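Local coordinates for chloramphenicol acetyltransferase (Bacteroides thetaiotaomicron, PDB 2I9D), which probably transfers an acetyl group to chloramphenicol, with three copies of the chain in the assembly, at residues 34-39 and 187-192; 52-57 and 113-118; 58-63 and 210-215; 147-152 and 175-180. One frame throughout, in Å; residues are numbered along the deposited sequence.

All four contacts meet around helix 52-66: contacts 2 and 3 use it, 1 and 4 pack on it. Contacts 1 and 4 are backbone pairings in one mixed sheet, antiparallel at strand 29-37, outermost within the chain, and parallel further in; strands 186-196 and 174-183, one from each, are neighbours. Contacts 2 and 3 pack successive parts of helix 52-66 against helices 111-124 and 202-216 without hydrogen bonds across. Contact 4 lies nearest the chain's centre, and contacts 1 and 2 are also buried. Contact 3 is only partly so, with Arg62 and Lys211 taking part, while Ser34 and Glu35 of contact 1 reach a second subunit. Val60 of contact 3 touches Ile147, Leu149 and Leu175.

Contact 1. Residues 34-39 and 187-192; sequences SEVECG and LVMPIA
Val36 lays its CG2 methyl on the side chain of Met189, a selenomethionine, CG2 standing 3.7 Å from Met189 CG. The same methyl also reaches Ile191 CD1, at 3.9 Å. Val36 and Met189 lie side by side and point the same way, as partners in an antiparallel hydrogen-bonded pair. CG2 occupies the place between the backbone N and the carbonyl carbon of Val36, and from there it can touch both neighbours. Cys38 adds its sulfur: SG is 3.6 Å from Met189 CG and also meets CD2 of Leu187. Beyond this group the selenium end of Met189 runs on to Phe52 and Tyr56 of helix 52-66.

Ser34 with Ile191 and Val36 with Met189 each exchange two backbone hydrogen bonds; Ile191 N to Ser34 O is 2.9 Å. Between and beyond them Glu35 faces Pro190 and Glu37 faces Val188 in non-hydrogen-bonded pairs, so the missing N-H of Pro190 costs this pairing nothing. Glu37 crosses Val188, its CG 4.0 Å from Val188 CG1. The last bond, Cys38 N to Leu187 O at 3.0 Å, approaches from above the carbonyl plane, where the chain leaves the strand and Cys38 takes the N-cap of helix 39-47.

Two polar ends bind the second subunit: Glu35 makes a salt bridge to Arg183 of that subunit, and Ser34 OG bonds to its Tyr156 O. This is an antiparallel strand pair in a mixed sheet, with helices 52-66 and 202-216 on the Val36 side and a subunit interface beside it.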
loop_
_atom_site.group_PDB
_atom_site.type_symbol
_atom_site.label_atom_id
_atom_site.label_comp_id
_atom_site.label_asym_id
_atom_site.label_seq_id
_atom_site.Cartn_x
_atom_site.Cartn_y
_atom_site.Cartn_z
ATOM N N SER A 34 -4.965 -5.048 6.417
ATOM C CA SER A 34 -5.226 -5.209 7.841
ATOM C C SER A 34 -4.882 -6.636 8.230
ATOM O O SER A 34 -4.485 -7.420 7.378
ATOM C CB SER A 34 -6.698 -4.866 8.182
ATOM O OG SER A 34 -6.960 -5.042 9.572
ATOM N N GLU A 35 -5.014 -6.977 9.506
ATOM C CA GLU A 35 -4.656 -8.308 9.985
ATOM C C GLU A 35 -5.840 -8.923 10.678
ATOM O O GLU A 35 -6.627 -8.210 11.297
ATOM C CB GLU A 35 -3.427 -8.276 10.890
ATOM C CG GLU A 35 -3.412 -7.176 11.940
ATOM C CD GLU A 35 -2.344 -7.391 13.007
ATOM O OE1 GLU A 35 -1.149 -7.083 12.739
ATOM O OE2 GLU A 35 -2.723 -7.876 14.109
ATOM N N VAL A 36 -6.018 -10.230 10.500
ATOM C CA VAL A 36 -7.104 -10.937 11.135
ATOM C C VAL A 36 -6.536 -12.101 11.913
ATOM O O VAL A 36 -5.524 -12.713 11.510
ATOM C CB VAL A 36 -8.199 -11.491 10.136
ATOM C CG1 VAL A 36 -8.990 -10.371 9.472
ATOM C CG2 VAL A 36 -7.612 -12.492 9.108
ATOM N N GLU A 37 -7.201 -12.404 13.025
ATOM C CA GLU A 37 -6.949 -13.638 13.760
ATOM C C GLU A 37 -7.544 -14.773 12.995
ATOM O O GLU A 37 -8.611 -14.638 12.409
ATOM C CB GLU A 37 -7.564 -13.584 15.156
ATOM C CG GLU A 37 -6.665 -12.889 16.131
ATOM C CD GLU A 37 -7.226 -12.889 17.554
ATOM O OE1 GLU A 37 -7.884 -13.886 17.940
ATOM O OE2 GLU A 37 -6.984 -11.890 18.270
ATOM N N CYS A 38 -6.837 -15.894 12.996
ATOM C CA CYS A 38 -7.235 -17.052 12.214
ATOM C C CYS A 38 -6.806 -18.360 12.889
ATOM O O CYS A 38 -6.719 -19.400 12.224
ATOM C CB CYS A 38 -6.640 -16.943 10.799
ATOM S SG CYS A 38 -4.873 -16.644 10.791
ATOM N N GLY A 39 -6.523 -18.301 14.195
ATOM C CA GLY A 39 -6.137 -19.484 14.973
ATOM C C GLY A 39 -7.169 -20.610 14.941
ATOM O O GLY A 39 -6.811 -21.777 14.782
ATOM N N LEU A 187 -2.491 -16.420 16.464
ATOM C CA LEU A 187 -2.248 -16.585 15.044
ATOM C C LEU A 187 -3.005 -15.505 14.277
ATOM O O LEU A 187 -4.214 -15.369 14.421
ATOM C CB LEU A 187 -2.629 -17.984 14.561
ATOM C CG LEU A 187 -2.051 -18.362 13.197
ATOM C CD1 LEU A 187 -0.508 -18.618 13.235
ATOM C CD2 LEU A 187 -2.826 -19.560 12.644
ATOM N N VAL A 188 -2.257 -14.727 13.494
ATOM C CA VAL A 188 -2.799 -13.637 12.669
ATOM C C VAL A 188 -2.212 -13.726 11.238
ATOM O O VAL A 188 -1.086 -14.224 11.035
ATOM C CB VAL A 188 -2.457 -12.233 13.270
ATOM C CG1 VAL A 188 -3.071 -12.044 14.657
ATOM C CG2 VAL A 188 -0.926 -12.029 13.346
HETATM N N MSE A 189 -2.957 -13.238 10.254
HETATM C CA MSE A 189 -2.467 -13.208 8.880
HETATM C C MSE A 189 -2.856 -11.873 8.293
HETATM O O MSE A 189 -3.840 -11.308 8.768
HETATM C CB MSE A 189 -3.076 -14.344 8.071
HETATM C CG MSE A 189 -4.580 -14.330 8.009
HETATM SE SE MSE A 189 -5.258 -15.870 6.977
HETATM C CE MSE A 189 -4.705 -15.239 5.185
ATOM N N PRO A 190 -2.077 -11.341 7.304
ATOM C CA PRO A 190 -2.477 -10.086 6.650
ATOM C C PRO A 190 -3.353 -10.289 5.398
ATOM O O PRO A 190 -3.209 -11.275 4.668
ATOM C CB PRO A 190 -1.131 -9.419 6.307
ATOM C CG PRO A 190 -0.150 -10.586 6.155
ATOM C CD PRO A 190 -0.783 -11.822 6.771
ATOM N N ILE A 191 -4.290 -9.373 5.191
ATOM C CA ILE A 191 -5.127 -9.375 4.003
ATOM C C ILE A 191 -5.210 -7.955 3.475
ATOM O O ILE A 191 -5.609 -7.040 4.186
ATOM C CB ILE A 191 -6.527 -10.005 4.251
ATOM C CG1 ILE A 191 -6.393 -11.449 4.814
ATOM C CG2 ILE A 191 -7.393 -9.956 2.961
ATOM C CD1 ILE A 191 -7.682 -12.115 5.209
ATOM N N ALA A 192 -4.771 -7.795 2.228
ATOM C CA ALA A 192 -4.776 -6.548 1.503
ATOM C C ALA A 192 -5.932 -6.597 0.497
ATOM O O ALA A 192 -6.347 -7.688 0.056
ATOM C CB ALA A 192 -3.450 -6.369 0.785
#

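Contact 2. Residues 52-57 and 113-118; sequences FFLHYL and TFYQEA
Helix 52-66 and helix 111-124 pack against each other here, their short axes 10.3 Å apart and inclined at 130°. Leu54 contributes more buried surface than any other residue here. Its CD2 presses on CB of Ala118 at 3.5 Å, closer than two carbons usually come, and its CD1 lies 3.7 Å from CE1 of Tyr115. The leucine side chain meets the tyrosine at about a right angle. CD1 makes an off-centre CH-pi contact, 4.2 Å from the centroid of the Tyr115 ring, and Leu54 CB touches the same rim at CD1 and CE1.

CG of Tyr115 is anti to its backbone N (chi1 -174°), which carries CG toward Leu54; its OH is hydrogen-bonded to the backbone N of Ser51. This ties helix 111-124 to the residue just ahead of helix 52-66. Phe53 and Leu57 also rest on strands 87-93 and 146-151 of the mixed sheet, and helix 111-124 flanks helix 52-66. An alanine in place of Tyr115 would probably leave the N-H of Ser51 without its partner and open a gap beside Leu54 CD1.

Phe114 meets the first helix with the edge of its ring. CE2 is 3.8 Å from Leu54 O and CZ is 4.3 Å from Leu57 CD2, both partners near the ring plane, while Tyr58 meets the ring as well.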
loop_
_atom_site.group_PDB
_atom_site.type_symbol
_atom_site.label_atom_id
_atom_site.label_comp_id
_atom_site.label_asym_id
_atom_site.label_seq_id
_atom_site.Cartn_x
_atom_site.Cartn_y
_atom_site.Cartn_z
ATOM N N PHE A 52 -5.967 -25.158 4.762
ATOM C CA PHE A 52 -6.216 -23.904 5.475
ATOM C C PHE A 52 -6.540 -22.767 4.469
ATOM O O PHE A 52 -7.409 -21.912 4.716
ATOM C CB PHE A 52 -5.009 -23.576 6.347
ATOM C CG PHE A 52 -5.084 -22.229 7.037
ATOM C CD1 PHE A 52 -6.142 -21.916 7.882
ATOM C CD2 PHE A 52 -4.076 -21.283 6.852
ATOM C CE1 PHE A 52 -6.216 -20.667 8.515
ATOM C CE2 PHE A 52 -4.140 -20.037 7.499
ATOM C CZ PHE A 52 -5.215 -19.745 8.331
ATOM N N PHE A 53 -5.856 -22.798 3.323
ATOM C CA PHE A 53 -6.126 -21.898 2.181
ATOM C C PHE A 53 -7.625 -21.769 1.818
ATOM O O PHE A 53 -8.150 -20.669 1.650
ATOM C CB PHE A 53 -5.274 -22.318 0.962
ATOM C CG PHE A 53 -5.679 -21.647 -0.313
ATOM C CD1 PHE A 53 -5.369 -20.290 -0.541
ATOM C CD2 PHE A 53 -6.398 -22.344 -1.283
ATOM C CE1 PHE A 53 -5.759 -19.655 -1.728
ATOM C CE2 PHE A 53 -6.775 -21.718 -2.475
ATOM C CZ PHE A 53 -6.463 -20.363 -2.691
ATOM N N LEU A 54 -8.318 -22.903 1.735
ATOM C CA LEU A 54 -9.734 -22.920 1.413
ATOM C C LEU A 54 -10.601 -22.407 2.549
ATOM O O LEU A 54 -11.696 -21.877 2.302
ATOM C CB LEU A 54 -10.182 -24.326 0.943
ATOM C CG LEU A 54 -9.583 -24.735 -0.418
ATOM C CD1 LEU A 54 -9.866 -26.209 -0.738
ATOM C CD2 LEU A 54 -10.048 -23.794 -1.542
ATOM N N HIS A 55 -10.118 -22.540 3.784
ATOM C CA HIS A 55 -10.820 -21.955 4.933
ATOM C C HIS A 55 -10.837 -20.421 4.900
ATOM O O HIS A 55 -11.874 -19.822 5.104
ATOM C CB HIS A 55 -10.236 -22.453 6.261
ATOM C CG HIS A 55 -10.778 -23.772 6.707
ATOM N ND1 HIS A 55 -11.625 -23.904 7.795
ATOM C CD2 HIS A 55 -10.591 -25.024 6.219
ATOM C CE1 HIS A 55 -11.935 -25.178 7.954
ATOM N NE2 HIS A 55 -11.323 -25.876 7.011
ATOM N N TYR A 56 -9.694 -19.781 4.654
ATOM C CA TYR A 56 -9.699 -18.320 4.552
ATOM C C TYR A 56 -10.229 -17.798 3.222
ATOM O O TYR A 56 -10.795 -16.707 3.174
ATOM C CB TYR A 56 -8.372 -17.666 4.981
ATOM C CG TYR A 56 -7.140 -17.904 4.131
ATOM C CD1 TYR A 56 -6.993 -17.306 2.853
ATOM C CD2 TYR A 56 -6.079 -18.652 4.632
ATOM C CE1 TYR A 56 -5.822 -17.504 2.094
ATOM C CE2 TYR A 56 -4.908 -18.851 3.882
ATOM C CZ TYR A 56 -4.788 -18.271 2.633
ATOM O OH TYR A 56 -3.635 -18.479 1.920
ATOM N N LEU A 57 -10.107 -18.609 2.169
ATOM C CA LEU A 57 -10.687 -18.258 0.881
ATOM C C LEU A 57 -12.207 -18.164 1.023
ATOM O O LEU A 57 -12.847 -17.206 0.536
ATOM C CB LEU A 57 -10.278 -19.263 -0.207
ATOM C CG LEU A 57 -10.487 -18.819 -1.665
ATOM C CD1 LEU A 57 -9.471 -17.723 -2.008
ATOM C CD2 LEU A 57 -10.343 -19.998 -2.673
ATOM N N THR A 113 -19.936 -27.838 1.314
ATOM C CA THR A 113 -20.240 -27.843 -0.114
ATOM C C THR A 113 -19.197 -27.025 -0.874
ATOM O O THR A 113 -18.648 -27.499 -1.883
ATOM C CB THR A 113 -21.657 -27.264 -0.393
ATOM O OG1 THR A 113 -22.629 -28.044 0.294
ATOM C CG2 THR A 113 -21.989 -27.268 -1.884
ATOM N N PHE A 114 -18.926 -25.811 -0.387
ATOM C CA PHE A 114 -17.881 -24.971 -0.979
ATOM C C PHE A 114 -16.538 -25.695 -0.950
ATOM O O PHE A 114 -15.864 -25.791 -1.970
ATOM C CB PHE A 114 -17.769 -23.593 -0.291
ATOM C CG PHE A 114 -16.559 -22.799 -0.736
ATOM C CD1 PHE A 114 -16.627 -21.954 -1.851
ATOM C CD2 PHE A 114 -15.341 -22.926 -0.075
ATOM C CE1 PHE A 114 -15.503 -21.235 -2.281
ATOM C CE2 PHE A 114 -14.225 -22.209 -0.492
ATOM C CZ PHE A 114 -14.299 -21.366 -1.597
ATOM N N TYR A 115 -16.182 -26.221 0.222
ATOM C CA TYR A 115 -14.912 -26.893 0.416
ATOM C C TYR A 115 -14.683 -28.017 -0.597
ATOM O O TYR A 115 -13.615 -28.091 -1.234
ATOM C CB TYR A 115 -14.742 -27.435 1.847
ATOM C CG TYR A 115 -13.347 -27.987 2.014
ATOM C CD1 TYR A 115 -12.299 -27.155 2.424
ATOM C CD2 TYR A 115 -13.045 -29.323 1.669
ATOM C CE1 TYR A 115 -11.006 -27.632 2.516
ATOM C CE2 TYR A 115 -11.732 -29.818 1.768
ATOM C CZ TYR A 115 -10.723 -28.957 2.194
ATOM O OH TYR A 115 -9.421 -29.396 2.298
ATOM N N GLN A 116 -15.677 -28.898 -0.734
ATOM C CA GLN A 116 -15.508 -30.099 -1.547
ATOM C C GLN A 116 -15.530 -29.769 -3.044
ATOM O O GLN A 116 -14.768 -30.365 -3.806
ATOM C CB GLN A 116 -16.454 -31.248 -1.109
ATOM C CG GLN A 116 -17.815 -31.367 -1.806
ATOM C CD GLN A 116 -18.712 -32.479 -1.186
ATOM O OE1 GLN A 116 -18.212 -33.513 -0.690
ATOM N NE2 GLN A 116 -20.039 -32.261 -1.214
ATOM N N GLU A 117 -16.358 -28.808 -3.461
ATOM C CA GLU A 117 -16.256 -28.318 -4.847
ATOM C C GLU A 117 -14.907 -27.650 -5.122
ATOM O O GLU A 117 -14.329 -27.874 -6.185
ATOM C CB GLU A 117 -17.413 -27.402 -5.249
ATOM C CG GLU A 117 -18.237 -27.938 -6.444
ATOM C CD GLU A 117 -17.718 -27.460 -7.829
ATOM O OE1 GLU A 117 -18.371 -26.565 -8.442
ATOM O OE2 GLU A 117 -16.672 -27.984 -8.311
ATOM N N ALA A 118 -14.404 -26.871 -4.156
ATOM C CA ALA A 118 -13.063 -26.253 -4.250
ATOM C C ALA A 118 -11.968 -27.266 -4.488
ATOM O O ALA A 118 -11.113 -27.078 -5.351
ATOM C CB ALA A 118 -12.734 -25.404 -2.997
#

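Contact 3. Residues 58-63 and 210-215; sequences YAVLRA and KKVEDF
Helices 58-63 and 210-215 pass at 8.6 Å between their short axes, their directions 139° apart, which brings CA of Ala59 within 5.2 Å of CA of Val212. Small residues allow this: Ala59 CB touches Phe215 CB at 3.8 Å, and Ala63 CB meets CG2 of Val212 and CD of Lys211.

Phe215 lies across the extended chain of Arg62 at about a right angle. Its CZ is 3.5 Å from Arg62 CG, and CE1, 3.5 Å from Arg62 NE, sits above one face of the guanidinium, off toward the rim, with the two planes 44° apart. Arg62 NE forms a salt bridge with Glu66, which also takes Lys211 NZ, so one carboxylate holds a charge from each helix. NH1 of Arg62 bonds to Tyr58 OH at 3.2 Å. An alanine in place of Arg62 would probably take away the CG-to-guanidinium packing on Phe215 CE1 and CZ and leave Glu66 with Lys211 as its remaining cationic mate here.

Further in, Val60 packs on Ile147 and Leu149 of strand 146-151 and on Met88 of strand 87-93, and Phe208 of helix 202-216 touches both Val60 and Ala63.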
loop_
_atom_site.group_PDB
_atom_site.type_symbol
_atom_site.label_atom_id
_atom_site.label_comp_id
_atom_site.label_asym_id
_atom_site.label_seq_id
_atom_site.Cartn_x
_atom_site.Cartn_y
_atom_site.Cartn_z
ATOM N N TYR A 58 -12.779 -19.147 1.707
ATOM C CA TYR A 58 -14.205 -19.128 1.988
ATOM C C TYR A 58 -14.619 -17.910 2.823
ATOM O O TYR A 58 -15.601 -17.222 2.491
ATOM C CB TYR A 58 -14.643 -20.418 2.700
ATOM C CG TYR A 58 -16.110 -20.399 3.029
ATOM C CD1 TYR A 58 -17.056 -20.497 2.020
ATOM C CD2 TYR A 58 -16.554 -20.221 4.333
ATOM C CE1 TYR A 58 -18.414 -20.461 2.291
ATOM C CE2 TYR A 58 -17.928 -20.188 4.624
ATOM C CZ TYR A 58 -18.846 -20.303 3.582
ATOM O OH TYR A 58 -20.205 -20.279 3.821
ATOM N N ALA A 59 -13.875 -17.669 3.909
ATOM C CA ALA A 59 -14.142 -16.543 4.815
ATOM C C ALA A 59 -14.228 -15.235 4.048
ATOM O O ALA A 59 -15.151 -14.441 4.258
ATOM C CB ALA A 59 -13.074 -16.459 5.903
ATOM N N VAL A 60 -13.265 -15.021 3.149
ATOM C CA VAL A 60 -13.202 -13.795 2.369
ATOM C C VAL A 60 -14.380 -13.733 1.381
ATOM O O VAL A 60 -15.034 -12.685 1.246
ATOM C CB VAL A 60 -11.821 -13.669 1.638
ATOM C CG1 VAL A 60 -11.882 -12.652 0.470
ATOM C CG2 VAL A 60 -10.725 -13.308 2.614
ATOM N N LEU A 61 -14.638 -14.851 0.696
ATOM C CA LEU A 61 -15.691 -14.904 -0.339
ATOM C C LEU A 61 -17.088 -14.691 0.280
ATOM O O LEU A 61 -17.938 -13.969 -0.290
ATOM C CB LEU A 61 -15.641 -16.222 -1.128
ATOM C CG LEU A 61 -16.548 -16.350 -2.361
ATOM C CD1 LEU A 61 -16.257 -15.263 -3.392
ATOM C CD2 LEU A 61 -16.400 -17.704 -2.978
ATOM N N ARG A 62 -17.292 -15.305 1.448
ATOM C CA ARG A 62 -18.528 -15.176 2.202
ATOM C C ARG A 62 -18.773 -13.749 2.671
ATOM O O ARG A 62 -19.885 -13.254 2.543
ATOM C CB ARG A 62 -18.558 -16.147 3.385
ATOM C CG ARG A 62 -19.866 -16.070 4.219
ATOM C CD ARG A 62 -20.137 -17.356 4.995
ATOM N NE ARG A 62 -21.193 -17.185 5.993
ATOM C CZ ARG A 62 -21.600 -18.144 6.826
ATOM N NH1 ARG A 62 -21.040 -19.359 6.779
ATOM N NH2 ARG A 62 -22.565 -17.889 7.714
ATOM N N ALA A 63 -17.746 -13.083 3.200
ATOM C CA ALA A 63 -17.872 -11.668 3.601
ATOM C C ALA A 63 -18.261 -10.729 2.448
ATOM O O ALA A 63 -19.030 -9.780 2.635
ATOM C CB ALA A 63 -16.594 -11.190 4.292
ATOM N N LYS A 210 -13.998 -7.327 10.092
ATOM C CA LYS A 210 -14.691 -7.883 11.254
ATOM C C LYS A 210 -15.301 -9.230 10.865
ATOM O O LYS A 210 -15.054 -10.247 11.518
ATOM C CB LYS A 210 -15.766 -6.911 11.772
ATOM C CG LYS A 210 -16.529 -7.386 12.998
ATOM C CD LYS A 210 -15.616 -7.429 14.231
ATOM C CE LYS A 210 -16.329 -8.002 15.499
ATOM N NZ LYS A 210 -15.348 -8.147 16.649
ATOM N N LYS A 211 -16.046 -9.235 9.765
ATOM C CA LYS A 211 -16.700 -10.438 9.249
ATOM C C LYS A 211 -15.728 -11.591 8.898
ATOM O O LYS A 211 -15.940 -12.723 9.315
ATOM C CB LYS A 211 -17.567 -10.054 8.061
ATOM C CG LYS A 211 -18.702 -11.019 7.761
ATOM C CD LYS A 211 -19.625 -10.460 6.667
ATOM C CE LYS A 211 -20.786 -9.626 7.243
ATOM N NZ LYS A 211 -21.834 -10.509 7.812
ATOM N N VAL A 212 -14.643 -11.300 8.173
ATOM C CA VAL A 212 -13.632 -12.323 7.878
ATOM C C VAL A 212 -13.014 -12.918 9.160
ATOM O O VAL A 212 -12.881 -14.141 9.286
ATOM C CB VAL A 212 -12.511 -11.765 6.961
ATOM C CG1 VAL A 212 -11.308 -12.740 6.868
ATOM C CG2 VAL A 212 -13.070 -11.451 5.597
ATOM N N GLU A 213 -12.630 -12.050 10.095
ATOM C CA GLU A 213 -12.039 -12.509 11.350
ATOM C C GLU A 213 -13.000 -13.401 12.162
ATOM O O GLU A 213 -12.588 -14.447 12.649
ATOM C CB GLU A 213 -11.542 -11.335 12.198
ATOM C CG GLU A 213 -10.809 -11.771 13.462
ATOM C CD GLU A 213 -10.197 -10.601 14.193
ATOM O OE1 GLU A 213 -10.945 -9.898 14.898
ATOM O OE2 GLU A 213 -8.975 -10.378 14.067
ATOM N N ASP A 214 -14.264 -12.996 12.277
ATOM C CA ASP A 214 -15.295 -13.821 12.928
ATOM C C ASP A 214 -15.303 -15.266 12.413
ATOM O O ASP A 214 -15.447 -16.176 13.219
ATOM C CB ASP A 214 -16.719 -13.216 12.819
ATOM C CG ASP A 214 -16.911 -11.943 13.669
ATOM O OD1 ASP A 214 -16.047 -11.641 14.544
ATOM O OD2 ASP A 214 -17.937 -11.229 13.442
ATOM N N PHE A 215 -15.164 -15.469 11.099
ATOM C CA PHE A 215 -15.183 -16.816 10.516
ATOM C C PHE A 215 -13.911 -17.585 10.850
ATOM O O PHE A 215 -13.921 -18.817 10.900
ATOM C CB PHE A 215 -15.346 -16.813 8.972
ATOM C CG PHE A 215 -16.621 -16.145 8.454
ATOM C CD1 PHE A 215 -17.887 -16.522 8.920
ATOM C CD2 PHE A 215 -16.549 -15.173 7.437
ATOM C CE1 PHE A 215 -19.067 -15.904 8.414
ATOM C CE2 PHE A 215 -17.710 -14.559 6.934
ATOM C CZ PHE A 215 -18.971 -14.921 7.433
#

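Contact 4. Residues 147-152 and 175-180; sequences ILLSAT and LNAGKA
Leu175 sets its CB against Leu149 and its CD1 against Ile147. Its CG stands beside the backbone N, anti to the carbonyl carbon (chi1 -67°), and CD1 comes 4.1 Å from Ile147 CB. Leu149 takes another conformation, with CG anti to its backbone N (chi1 -178°), and its side chain crosses Leu175 at about a right angle. Its two methyls divide the work: CD1 lies 4.1 Å from Leu175 CB, and CD2 reaches Ala177 CB at 3.9 Å.

These side chains share a face because Leu149 with Leu175, and Ala151 with Ala177, are parallel pairs of the mixed sheet, where strand 174-183 runs between 146-151 and 186-196. Helix 52-66 covers this face through Tyr56 and Val60. The backbones are tied by Leu175 N to Leu148 O at 2.7 Å, Ser150 N to Leu175 O, and Ala177 N to Ser150 O at 3.0 Å.

On the reverse face Ser150 and Asn176 are partners, and the amide oxygen OD1 of Asn176 stops 4.0 Å from Ser150 CB. Phe157 also lies against Asn176 there. At the end of the pairing, Thr152 OG1 makes a weak hydrogen bond to Ala177 O, 3.5 Å away, the same oxygen that Thr152 N holds at 2.8 Å, and Gly202 of the third subunit packs on this threonine.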
loop_
_atom_site.group_PDB
_atom_site.type_symbol
_atom_site.label_atom_id
_atom_site.label_comp_id
_atom_site.label_asym_id
_atom_site.label_seq_id
_atom_site.Cartn_x
_atom_site.Cartn_y
_atom_site.Cartn_z
ATOM N N ILE A 147 -14.556 -11.752 -7.106
ATOM C CA ILE A 147 -13.397 -11.116 -6.460
ATOM C C ILE A 147 -12.234 -12.035 -6.763
ATOM O O ILE A 147 -12.449 -13.128 -7.290
ATOM C CB ILE A 147 -13.577 -10.856 -4.931
ATOM C CG1 ILE A 147 -13.873 -12.161 -4.158
ATOM C CG2 ILE A 147 -14.686 -9.840 -4.722
ATOM C CD1 ILE A 147 -13.787 -12.016 -2.600
ATOM N N LEU A 148 -11.013 -11.569 -6.516
ATOM C CA LEU A 148 -9.815 -12.364 -6.833
ATOM C C LEU A 148 -8.859 -12.255 -5.675
ATOM O O LEU A 148 -8.595 -11.150 -5.193
ATOM C CB LEU A 148 -9.130 -11.912 -8.141
ATOM C CG LEU A 148 -7.822 -12.660 -8.499
ATOM C CD1 LEU A 148 -7.620 -12.757 -10.016
ATOM C CD2 LEU A 148 -6.577 -12.012 -7.800
ATOM N N LEU A 149 -8.362 -13.401 -5.228
ATOM C CA LEU A 149 -7.471 -13.413 -4.099
ATOM C C LEU A 149 -6.230 -14.185 -4.474
ATOM O O LEU A 149 -6.300 -15.301 -5.005
ATOM C CB LEU A 149 -8.139 -13.957 -2.817
ATOM C CG LEU A 149 -7.259 -13.944 -1.550
ATOM C CD1 LEU A 149 -8.097 -13.741 -0.301
ATOM C CD2 LEU A 149 -6.438 -15.262 -1.426
ATOM N N SER A 150 -5.093 -13.569 -4.203
ATOM C CA SER A 150 -3.799 -14.171 -4.470
ATOM C C SER A 150 -3.088 -14.478 -3.130
ATOM O O SER A 150 -2.934 -13.586 -2.311
ATOM C CB SER A 150 -2.988 -13.224 -5.358
ATOM O OG SER A 150 -1.642 -13.636 -5.361
ATOM N N ALA A 151 -2.698 -15.743 -2.903
ATOM C CA ALA A 151 -2.036 -16.136 -1.645
ATOM C C ALA A 151 -0.529 -16.071 -1.729
ATOM O O ALA A 151 0.051 -16.521 -2.715
ATOM C CB ALA A 151 -2.458 -17.542 -1.205
ATOM N N THR A 152 0.113 -15.530 -0.690
ATOM C CA THR A 152 1.543 -15.667 -0.560
ATOM C C THR A 152 1.798 -16.191 0.830
ATOM O O THR A 152 2.120 -15.404 1.741
ATOM C CB THR A 152 2.372 -14.348 -0.887
ATOM O OG1 THR A 152 2.115 -13.352 0.096
ATOM C CG2 THR A 152 1.955 -13.806 -2.178
ATOM N N LEU A 175 -7.481 -8.952 -4.052
ATOM C CA LEU A 175 -7.068 -9.197 -2.668
ATOM C C LEU A 175 -5.790 -10.018 -2.650
ATOM O O LEU A 175 -5.460 -10.704 -3.632
ATOM C CB LEU A 175 -8.145 -9.936 -1.844
ATOM C CG LEU A 175 -9.455 -9.203 -1.530
ATOM C CD1 LEU A 175 -10.545 -9.479 -2.595
ATOM C CD2 LEU A 175 -9.943 -9.584 -0.154
ATOM N N ASN A 176 -5.088 -9.918 -1.528
ATOM C CA ASN A 176 -3.881 -10.649 -1.247
ATOM C C ASN A 176 -3.934 -11.147 0.169
ATOM O O ASN A 176 -4.289 -10.377 1.085
ATOM C CB ASN A 176 -2.689 -9.721 -1.346
ATOM C CG ASN A 176 -2.477 -9.205 -2.747
ATOM O OD1 ASN A 176 -1.838 -9.865 -3.568
ATOM N ND2 ASN A 176 -2.983 -8.009 -3.021
ATOM N N ALA A 177 -3.554 -12.408 0.357
ATOM C CA ALA A 177 -3.463 -13.014 1.675
ATOM C C ALA A 177 -1.984 -13.313 1.899
ATOM O O ALA A 177 -1.263 -13.653 0.951
ATOM C CB ALA A 177 -4.292 -14.271 1.727
ATOM N N GLY A 178 -1.519 -13.152 3.126
ATOM C CA GLY A 178 -0.123 -13.422 3.433
ATOM C C GLY A 178 0.029 -14.496 4.468
ATOM O O GLY A 178 -0.946 -15.154 4.834
ATOM N N LYS A 179 1.246 -14.643 4.959
ATOM C CA LYS A 179 1.611 -15.651 5.962
ATOM C C LYS A 179 0.883 -15.522 7.317
ATOM O O LYS A 179 0.743 -14.405 7.851
ATOM C CB LYS A 179 3.129 -15.584 6.204
ATOM C CG LYS A 179 3.696 -16.778 6.896
ATOM C CD LYS A 179 5.177 -16.570 7.142
ATOM C CE LYS A 179 5.754 -17.708 7.961
ATOM N NZ LYS A 179 7.216 -17.472 8.210
ATOM N N ALA A 180 0.435 -16.667 7.845
ATOM C CA ALA A 180 -0.152 -16.767 9.193
ATOM C C ALA A 180 0.969 -16.945 10.203
ATOM O O ALA A 180 1.865 -17.803 10.076
ATOM C CB ALA A 180 -1.164 -17.893 9.303
#